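Transcriptional activator PlcR protein (Bacillus thuringiensis, PDB 3U3W) activates transcription of virulence genes by binding DNA through a helix-turn-helix domain once the quorum-sensing peptide PapR is bound to its tetratricopeptide-repeat domain. Local coordinates at residues K22-N27 / S32-I37; D176-I181 / V196-N201. One frame throughout, in Å; residues are numbered along the deposited sequence.

The two contacts flank the middle of the chain, lie in different domains and do not meet. Their centres are 48 Å apart and their nearest atoms about 36 Å apart. Contact 1 pairs two short helices of the helix-turn-helix domain, and residues 32-37 also meet the bound DNA. Contact 2 pairs two helices of the repeat domain, at residues 176-181 and 196-201. Its nearest atom is about 37 Å from the nucleic acid, but K197, Y200 and N201 touch the bound peptide. One contact therefore adjoins the DNA and the other the signal peptide. Any coupling between them is probably indirect.

Contact 1: K22-N27 / S32-I37; sequences KQLSEN and SEVSRI. With nucleotides of chain F; nucleotides of chain E.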
loop_
_atom_site.group_PDB
_atom_site.type_symbol
_atom_site.label_atom_id
_atom_site.label_comp_id
_atom_site.label_asym_id
_atom_site.label_seq_id
_atom_site.Cartn_x
_atom_site.Cartn_y
_atom_site.Cartn_z
ATOM N N LYS A 22 4.017 17.075 29.643
ATOM C CA LYS A 22 3.931 18.499 29.353
ATOM C C LYS A 22 4.261 18.763 27.885
ATOM O O LYS A 22 3.523 19.476 27.190
ATOM C CB LYS A 22 4.859 19.307 30.272
ATOM C CG LYS A 22 4.780 20.821 30.062
ATOM C CD LYS A 22 3.382 21.363 30.363
ATOM C CE LYS A 22 3.138 22.730 29.717
ATOM N NZ LYS A 22 2.770 22.652 28.266
ATOM N N GLN A 23 5.360 18.173 27.417
ATOM C CA GLN A 23 5.816 18.372 26.046
ATOM C C GLN A 23 4.780 17.892 25.051
ATOM O O GLN A 23 4.491 18.561 24.054
ATOM C CB GLN A 23 7.126 17.632 25.805
ATOM C CG GLN A 23 8.312 18.248 26.516
ATOM C CD GLN A 23 9.612 17.557 26.166
ATOM O OE1 GLN A 23 10.039 16.629 26.858
ATOM N NE2 GLN A 23 10.250 18.003 25.084
ATOM N N LEU A 24 4.225 16.719 25.335
ATOM C CA LEU A 24 3.253 16.091 24.461
ATOM C C LEU A 24 1.975 16.911 24.408
ATOM O O LEU A 24 1.372 17.072 23.344
ATOM C CB LEU A 24 2.966 14.669 24.952
ATOM C CG LEU A 24 1.941 13.829 24.187
ATOM C CD1 LEU A 24 2.242 13.825 22.696
ATOM C CD2 LEU A 24 1.911 12.418 24.746
ATOM N N SER A 25 1.572 17.439 25.562
ATOM C CA SER A 25 0.305 18.160 25.685
ATOM C C SER A 25 0.268 19.525 24.980
ATOM O O SER A 25 -0.811 20.081 24.767
ATOM C CB SER A 25 -0.102 18.307 27.165
ATOM O OG SER A 25 0.743 19.196 27.882
ATOM N N GLU A 26 1.438 20.047 24.610
ATOM C CA GLU A 26 1.554 21.402 24.057
ATOM C C GLU A 26 0.674 21.679 22.835
ATOM O O GLU A 26 0.724 20.961 21.832
ATOM C CB GLU A 26 3.016 21.734 23.747
ATOM C CG GLU A 26 3.830 22.106 24.979
ATOM C CD GLU A 26 5.326 21.878 24.795
ATOM O OE1 GLU A 26 6.071 21.932 25.805
ATOM O OE2 GLU A 26 5.754 21.642 23.642
ATOM N N ASN A 27 -0.126 22.736 22.933
ATOM C CA ASN A 27 -0.987 23.169 21.837
ATOM C C ASN A 27 -2.111 22.189 21.551
ATOM O O ASN A 27 -2.920 22.398 20.638
ATOM C CB ASN A 27 -0.170 23.431 20.568
ATOM C CG ASN A 27 0.763 24.618 20.717
ATOM O OD1 ASN A 27 0.328 25.773 20.671
ATOM N ND2 ASN A 27 2.053 24.340 20.910
ATOM N N SER A 32 -2.353 17.343 32.437
ATOM C CA SER A 32 -3.123 16.458 33.310
ATOM C C SER A 32 -4.090 15.550 32.534
ATOM O O SER A 32 -4.417 14.446 32.987
ATOM C CB SER A 32 -3.891 17.263 34.364
ATOM O OG SER A 32 -4.926 18.028 33.774
ATOM N N GLU A 33 -4.544 16.017 31.373
ATOM C CA GLU A 33 -5.400 15.209 30.505
ATOM C C GLU A 33 -4.598 14.113 29.805
ATOM O O GLU A 33 -5.102 13.016 29.594
ATOM C CB GLU A 33 -6.111 16.085 29.470
ATOM C CG GLU A 33 -7.019 15.338 28.506
ATOM C CD GLU A 33 -8.260 14.764 29.175
ATOM O OE1 GLU A 33 -8.367 14.847 30.418
ATOM O OE2 GLU A 33 -9.128 14.222 28.448
ATOM N N VAL A 34 -3.354 14.416 29.440
ATOM C CA VAL A 34 -2.437 13.389 28.963
ATOM C C VAL A 34 -2.264 12.324 30.051
ATOM O O VAL A 34 -2.368 11.130 29.781
ATOM C CB VAL A 34 -1.067 13.983 28.556
ATOM C CG1 VAL A 34 0.028 12.905 28.566
ATOM C CG2 VAL A 34 -1.175 14.642 27.195
ATOM N N SER A 35 -2.018 12.762 31.284
ATOM C CA SER A 35 -1.925 11.838 32.414
ATOM C C SER A 35 -3.157 10.930 32.495
ATOM O O SER A 35 -3.034 9.715 32.629
ATOM C CB SER A 35 -1.746 12.600 33.731
ATOM O OG SER A 35 -1.614 11.708 34.829
ATOM N N ARG A 36 -4.343 11.525 32.406
ATOM C CA ARG A 36 -5.570 10.761 32.537
ATOM C C ARG A 36 -5.806 9.841 31.338
ATOM O O ARG A 36 -6.371 8.760 31.488
ATOM C CB ARG A 36 -6.770 11.681 32.768
ATOM C CG ARG A 36 -6.820 12.330 34.148
ATOM C CD ARG A 36 -8.216 12.869 34.410
ATOM N NE ARG A 36 -8.237 13.994 35.339
ATOM C CZ ARG A 36 -8.437 13.876 36.645
ATOM N NH1 ARG A 36 -8.620 12.678 37.187
ATOM N NH2 ARG A 36 -8.453 14.957 37.410
ATOM N N ILE A 37 -5.373 10.273 30.157
ATOM C CA ILE A 37 -5.412 9.431 28.963
ATOM C C ILE A 37 -4.489 8.207 29.088
ATOM O O ILE A 37 -4.877 7.094 28.723
ATOM C CB ILE A 37 -5.066 10.230 27.688
ATOM C CG1 ILE A 37 -6.192 11.207 27.362
ATOM C CG2 ILE A 37 -4.838 9.303 26.499
ATOM C CD1 ILE A 37 -5.824 12.197 26.305
ATOM P P DT F 12 -11.134 14.379 26.425
ATOM O OP1 DT F 12 -12.340 14.586 25.604
ATOM O OP2 DT F 12 -9.847 14.069 25.781
ATOM O "O5'" DT F 12 -10.905 15.679 27.323
ATOM C "C5'" DT F 12 -11.335 16.937 26.817
ATOM C "C4'" DT F 12 -11.125 18.038 27.839
ATOM O "O4'" DT F 12 -11.807 17.706 29.075
ATOM C "C3'" DT F 12 -9.670 18.345 28.208
ATOM O "O3'" DT F 12 -9.421 19.662 27.692
ATOM C "C2'" DT F 12 -9.612 18.215 29.741
ATOM C "C1'" DT F 12 -11.089 18.296 30.139
ATOM N N1 DT F 12 -11.488 17.585 31.385
ATOM C C2 DT F 12 -12.082 18.305 32.396
ATOM O O2 DT F 12 -12.286 19.499 32.328
ATOM N N3 DT F 12 -12.433 17.570 33.498
ATOM C C4 DT F 12 -12.255 16.216 33.689
ATOM O O4 DT F 12 -12.607 15.663 34.723
ATOM C C5 DT F 12 -11.630 15.512 32.591
ATOM C C7 DT F 12 -11.382 14.031 32.669
ATOM C C6 DT F 12 -11.285 16.223 31.505
ATOM P P DT E 4 -3.760 9.376 40.847
ATOM O OP1 DT E 4 -3.726 8.389 41.948
ATOM O OP2 DT E 4 -4.201 8.967 39.491
ATOM O "O5'" DT E 4 -4.657 10.596 41.347
ATOM C "C5'" DT E 4 -4.568 10.994 42.710
ATOM C "C4'" DT E 4 -5.472 12.183 42.965
ATOM O "O4'" DT E 4 -4.943 13.329 42.257
ATOM C "C3'" DT E 4 -6.908 12.014 42.473
ATOM O "O3'" DT E 4 -7.755 12.725 43.340
ATOM C "C2'" DT E 4 -6.864 12.719 41.129
ATOM C "C1'" DT E 4 -6.023 13.907 41.558
ATOM N N1 DT E 4 -5.515 14.718 40.438
ATOM C C2 DT E 4 -5.326 16.059 40.663
ATOM O O2 DT E 4 -5.551 16.581 41.742
ATOM N N3 DT E 4 -4.860 16.754 39.575
ATOM C C4 DT E 4 -4.571 16.241 38.322
ATOM O O4 DT E 4 -4.151 16.947 37.412
ATOM C C5 DT E 4 -4.794 14.822 38.158
ATOM C C7 DT E 4 -4.518 14.160 36.838
ATOM C C6 DT E 4 -5.251 14.134 39.214
ATOM P P DA E 3 1.074 9.713 36.252
ATOM O OP1 DA E 3 1.193 8.258 36.555
ATOM O OP2 DA E 3 0.527 10.166 34.958
ATOM O "O5'" DA E 3 0.233 10.333 37.449
ATOM C "C5'" DA E 3 0.728 10.149 38.764
ATOM C "C4'" DA E 3 -0.294 10.655 39.758
ATOM O "O4'" DA E 3 -0.269 12.097 39.811
ATOM C "C3'" DA E 3 -1.736 10.287 39.460
ATOM O "O3'" DA E 3 -2.298 10.022 40.722
ATOM C "C2'" DA E 3 -2.315 11.537 38.805
ATOM C "C1'" DA E 3 -1.531 12.645 39.492
ATOM N N9 DA E 3 -1.251 13.849 38.704
ATOM C C8 DA E 3 -0.873 13.942 37.393
ATOM N N7 DA E 3 -0.674 15.177 36.982
ATOM C C5 DA E 3 -0.936 15.950 38.099
ATOM C C6 DA E 3 -0.906 17.344 38.330
ATOM N N6 DA E 3 -0.585 18.257 37.401
ATOM N N1 DA E 3 -1.234 17.769 39.567
ATOM C C2 DA E 3 -1.556 16.872 40.502
ATOM N N3 DA E 3 -1.608 15.546 40.409
ATOM C C4 DA E 3 -1.289 15.145 39.168
#
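V34 points from helix 31-38 toward helix 21-25, the pairing of a helix-turn-helix. Its two methyls divide the work. CG1, set anti to the backbone N (chi1 159°), comes within 4.3 Å of CD2 of L24. CG2 rests on S25, 3.8 Å from its CB. The contact is small and buried. L24 also packs on L56, and V34 on C29. S25 turns its hydroxyl back into its own helix: OG donates to the K22 carbonyl oxygen at 2.9 Å, tilted 32° from the carbonyl plane. That leaves CB as the part of S25 that meets the valine.

The DNA-facing side of helix 31-38 carries S32, S35 and R36; this is the recognition helix of the motif. R36 stretches its chain past the methyl of DT12 of chain F. Its guanidinium has the C7 methyl of DT4 of chain E over the centre of one face, 3.9 Å above the plane. NH2 also hydrogen-bonds to guanine N7 and O6. OG of S32 is hydrogen-bonded to a cytosine N4, and its CB lies 3.1 Å from O4 of DT4 of chain E. S35 grips a phosphate instead: its OG donates to OP2 of DA3 of chain E at 2.6 Å.

Contact 2: D176-I181 / V196-N201; sequences DLFEQI and VKVRYN
N201 has its amide nitrogen ND2 engaged by two groups. One hydrogen bond goes to OD1 of N159, on helix 153-167. The other goes to the backbone of the bound peptide. The rest of N201 faces F178, on helix 171-187. CZ of F178 lies 3.5 Å from CB of N201, and CE1 of the same ring lies 3.6 Å from that CB. The backbone carbon C of N201 sits over one ring face, 3.9 Å above the plane and nearer the ring's edge than its middle. The two side chains cross at about a right angle, with ring and amide planes 37° apart. The amide is therefore not stacked flat on the phenyl.

V198 fills the next position, one turn back on helix 192-208. Its CG1 is 3.9 Å from CD1 of F178, which it meets obliquely. F178 and V198 run alongside each other, pointing opposite ways. The other methyl, CG2, is 3.8 Å from CG2 of I181. That I181 branch stands anti to the backbone N, while CG1 takes the place beside it (chi1 -63°).

The helices run antiparallel, at 161° between the short segments, with axes 9.9 Å apart. This is helix-to-helix packing within the tetratricopeptide-repeat domain. A162 and N163 of helix 153-167 also touch F178. Outside the two segments, NZ of K197 forms a salt bridge with the bound peptide. Across the segments the contact is made mostly by carbon atoms. The F178 ring packs on CB of N201, which probably helps to place an amide that hydrogen-bonds both N159 and the peptide.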
loop_
_atom_site.group_PDB
_atom_site.type_symbol
_atom_site.label_atom_id
_atom_site.label_comp_id
_atom_site.label_asym_id
_atom_site.label_seq_id
_atom_site.Cartn_x
_atom_site.Cartn_y
_atom_site.Cartn_z
ATOM N N ASP A 176 -20.773 -14.638 -11.863
ATOM C CA ASP A 176 -21.702 -13.678 -11.284
ATOM C C ASP A 176 -21.222 -13.149 -9.931
ATOM O O ASP A 176 -21.472 -11.996 -9.598
ATOM C CB ASP A 176 -23.120 -14.270 -11.180
ATOM C CG ASP A 176 -23.889 -14.219 -12.510
ATOM O OD1 ASP A 176 -23.718 -13.247 -13.291
ATOM O OD2 ASP A 176 -24.678 -15.154 -12.770
ATOM N N LEU A 177 -20.528 -13.982 -9.157
ATOM C CA LEU A 177 -19.996 -13.561 -7.869
ATOM C C LEU A 177 -18.792 -12.621 -8.047
ATOM O O LEU A 177 -18.662 -11.624 -7.335
ATOM C CB LEU A 177 -19.668 -14.756 -6.968
ATOM C CG LEU A 177 -19.158 -14.370 -5.569
ATOM C CD1 LEU A 177 -19.921 -13.176 -4.965
ATOM C CD2 LEU A 177 -19.162 -15.552 -4.591
ATOM N N PHE A 178 -17.937 -12.918 -9.019
ATOM C CA PHE A 178 -16.851 -12.008 -9.367
ATOM C C PHE A 178 -17.372 -10.622 -9.750
ATOM O O PHE A 178 -16.876 -9.598 -9.254
ATOM C CB PHE A 178 -15.992 -12.585 -10.495
ATOM C CG PHE A 178 -15.131 -13.722 -10.052
ATOM C CD1 PHE A 178 -14.322 -13.592 -8.915
ATOM C CD2 PHE A 178 -15.135 -14.927 -10.735
ATOM C CE1 PHE A 178 -13.534 -14.647 -8.470
ATOM C CE2 PHE A 178 -14.344 -15.983 -10.301
ATOM C CZ PHE A 178 -13.538 -15.836 -9.161
ATOM N N GLU A 179 -18.375 -10.587 -10.626
ATOM C CA GLU A 179 -18.976 -9.318 -11.011
ATOM C C GLU A 179 -19.537 -8.574 -9.799
ATOM O O GLU A 179 -19.394 -7.366 -9.713
ATOM C CB GLU A 179 -20.053 -9.512 -12.073
ATOM C CG GLU A 179 -19.529 -10.037 -13.401
ATOM C CD GLU A 179 -20.639 -10.172 -14.431
ATOM O OE1 GLU A 179 -21.819 -10.062 -14.041
ATOM O OE2 GLU A 179 -20.332 -10.372 -15.627
ATOM N N GLN A 180 -20.165 -9.278 -8.861
ATOM C CA GLN A 180 -20.670 -8.607 -7.657
ATOM C C GLN A 180 -19.548 -7.993 -6.831
ATOM O O GLN A 180 -19.725 -6.916 -6.268
ATOM C CB GLN A 180 -21.440 -9.559 -6.751
ATOM C CG GLN A 180 -22.905 -9.753 -7.041
ATOM C CD GLN A 180 -23.467 -10.898 -6.205
ATOM O OE1 GLN A 180 -23.960 -11.893 -6.748
ATOM N NE2 GLN A 180 -23.359 -10.779 -4.875
ATOM N N ILE A 181 -18.417 -8.696 -6.725
ATOM C CA ILE A 181 -17.259 -8.191 -5.968
ATOM C C ILE A 181 -16.680 -6.919 -6.587
ATOM O O ILE A 181 -16.436 -5.931 -5.887
ATOM C CB ILE A 181 -16.135 -9.262 -5.789
ATOM C CG1 ILE A 181 -16.647 -10.448 -4.976
ATOM C CG2 ILE A 181 -14.901 -8.651 -5.111
ATOM C CD1 ILE A 181 -15.897 -11.740 -5.218
ATOM N N VAL A 196 -7.066 -6.210 -8.860
ATOM C CA VAL A 196 -6.279 -6.933 -9.842
ATOM C C VAL A 196 -6.462 -8.431 -9.644
ATOM O O VAL A 196 -6.557 -9.198 -10.605
ATOM C CB VAL A 196 -4.768 -6.591 -9.749
ATOM C CG1 VAL A 196 -3.940 -7.587 -10.525
ATOM C CG2 VAL A 196 -4.503 -5.189 -10.247
ATOM N N LYS A 197 -6.498 -8.848 -8.385
ATOM C CA LYS A 197 -6.615 -10.244 -8.082
ATOM C C LYS A 197 -7.991 -10.789 -8.528
ATOM O O LYS A 197 -8.070 -11.852 -9.149
ATOM C CB LYS A 197 -6.397 -10.477 -6.589
ATOM C CG LYS A 197 -6.716 -11.898 -6.180
ATOM C CD LYS A 197 -6.766 -12.063 -4.675
ATOM C CE LYS A 197 -5.374 -12.049 -4.073
ATOM N NZ LYS A 197 -5.424 -12.315 -2.615
ATOM N N VAL A 198 -9.059 -10.063 -8.195
ATOM C CA VAL A 198 -10.409 -10.453 -8.610
ATOM C C VAL A 198 -10.530 -10.515 -10.127
ATOM O O VAL A 198 -11.108 -11.458 -10.660
ATOM C CB VAL A 198 -11.517 -9.500 -8.078
ATOM C CG1 VAL A 198 -12.896 -9.984 -8.544
ATOM C CG2 VAL A 198 -11.473 -9.406 -6.572
ATOM N N ARG A 199 -9.997 -9.518 -10.834
ATOM C CA ARG A 199 -10.056 -9.559 -12.299
ATOM C C ARG A 199 -9.325 -10.766 -12.869
ATOM O O ARG A 199 -9.740 -11.345 -13.881
ATOM C CB ARG A 199 -9.548 -8.273 -12.938
ATOM C CG ARG A 199 -10.433 -7.086 -12.663
ATOM C CD ARG A 199 -10.050 -5.873 -13.504
ATOM N NE ARG A 199 -10.891 -4.741 -13.124
ATOM C CZ ARG A 199 -12.092 -4.487 -13.636
ATOM N NH1 ARG A 199 -12.609 -5.273 -14.588
ATOM N NH2 ARG A 199 -12.781 -3.443 -13.196
ATOM N N TYR A 200 -8.253 -11.170 -12.200
ATOM C CA TYR A 200 -7.488 -12.318 -12.660
ATOM C C TYR A 200 -8.281 -13.613 -12.531
ATOM O O TYR A 200 -8.268 -14.446 -13.445
ATOM C CB TYR A 200 -6.198 -12.441 -11.884
ATOM C CG TYR A 200 -5.412 -13.691 -12.187
ATOM C CD1 TYR A 200 -4.712 -13.824 -13.381
ATOM C CD2 TYR A 200 -5.356 -14.732 -11.273
ATOM C CE1 TYR A 200 -3.982 -14.955 -13.655
ATOM C CE2 TYR A 200 -4.618 -15.877 -11.530
ATOM C CZ TYR A 200 -3.931 -15.982 -12.718
ATOM O OH TYR A 200 -3.187 -17.113 -12.967
ATOM N N ASN A 201 -8.946 -13.779 -11.389
ATOM C CA ASN A 201 -9.696 -14.996 -11.102
ATOM C C ASN A 201 -10.886 -15.025 -12.034
ATOM O O ASN A 201 -11.175 -16.040 -12.653
ATOM C CB ASN A 201 -10.155 -15.027 -9.638
ATOM C CG ASN A 201 -9.008 -15.265 -8.648
ATOM O OD1 ASN A 201 -8.018 -15.943 -8.961
ATOM N ND2 ASN A 201 -9.149 -14.712 -7.434
#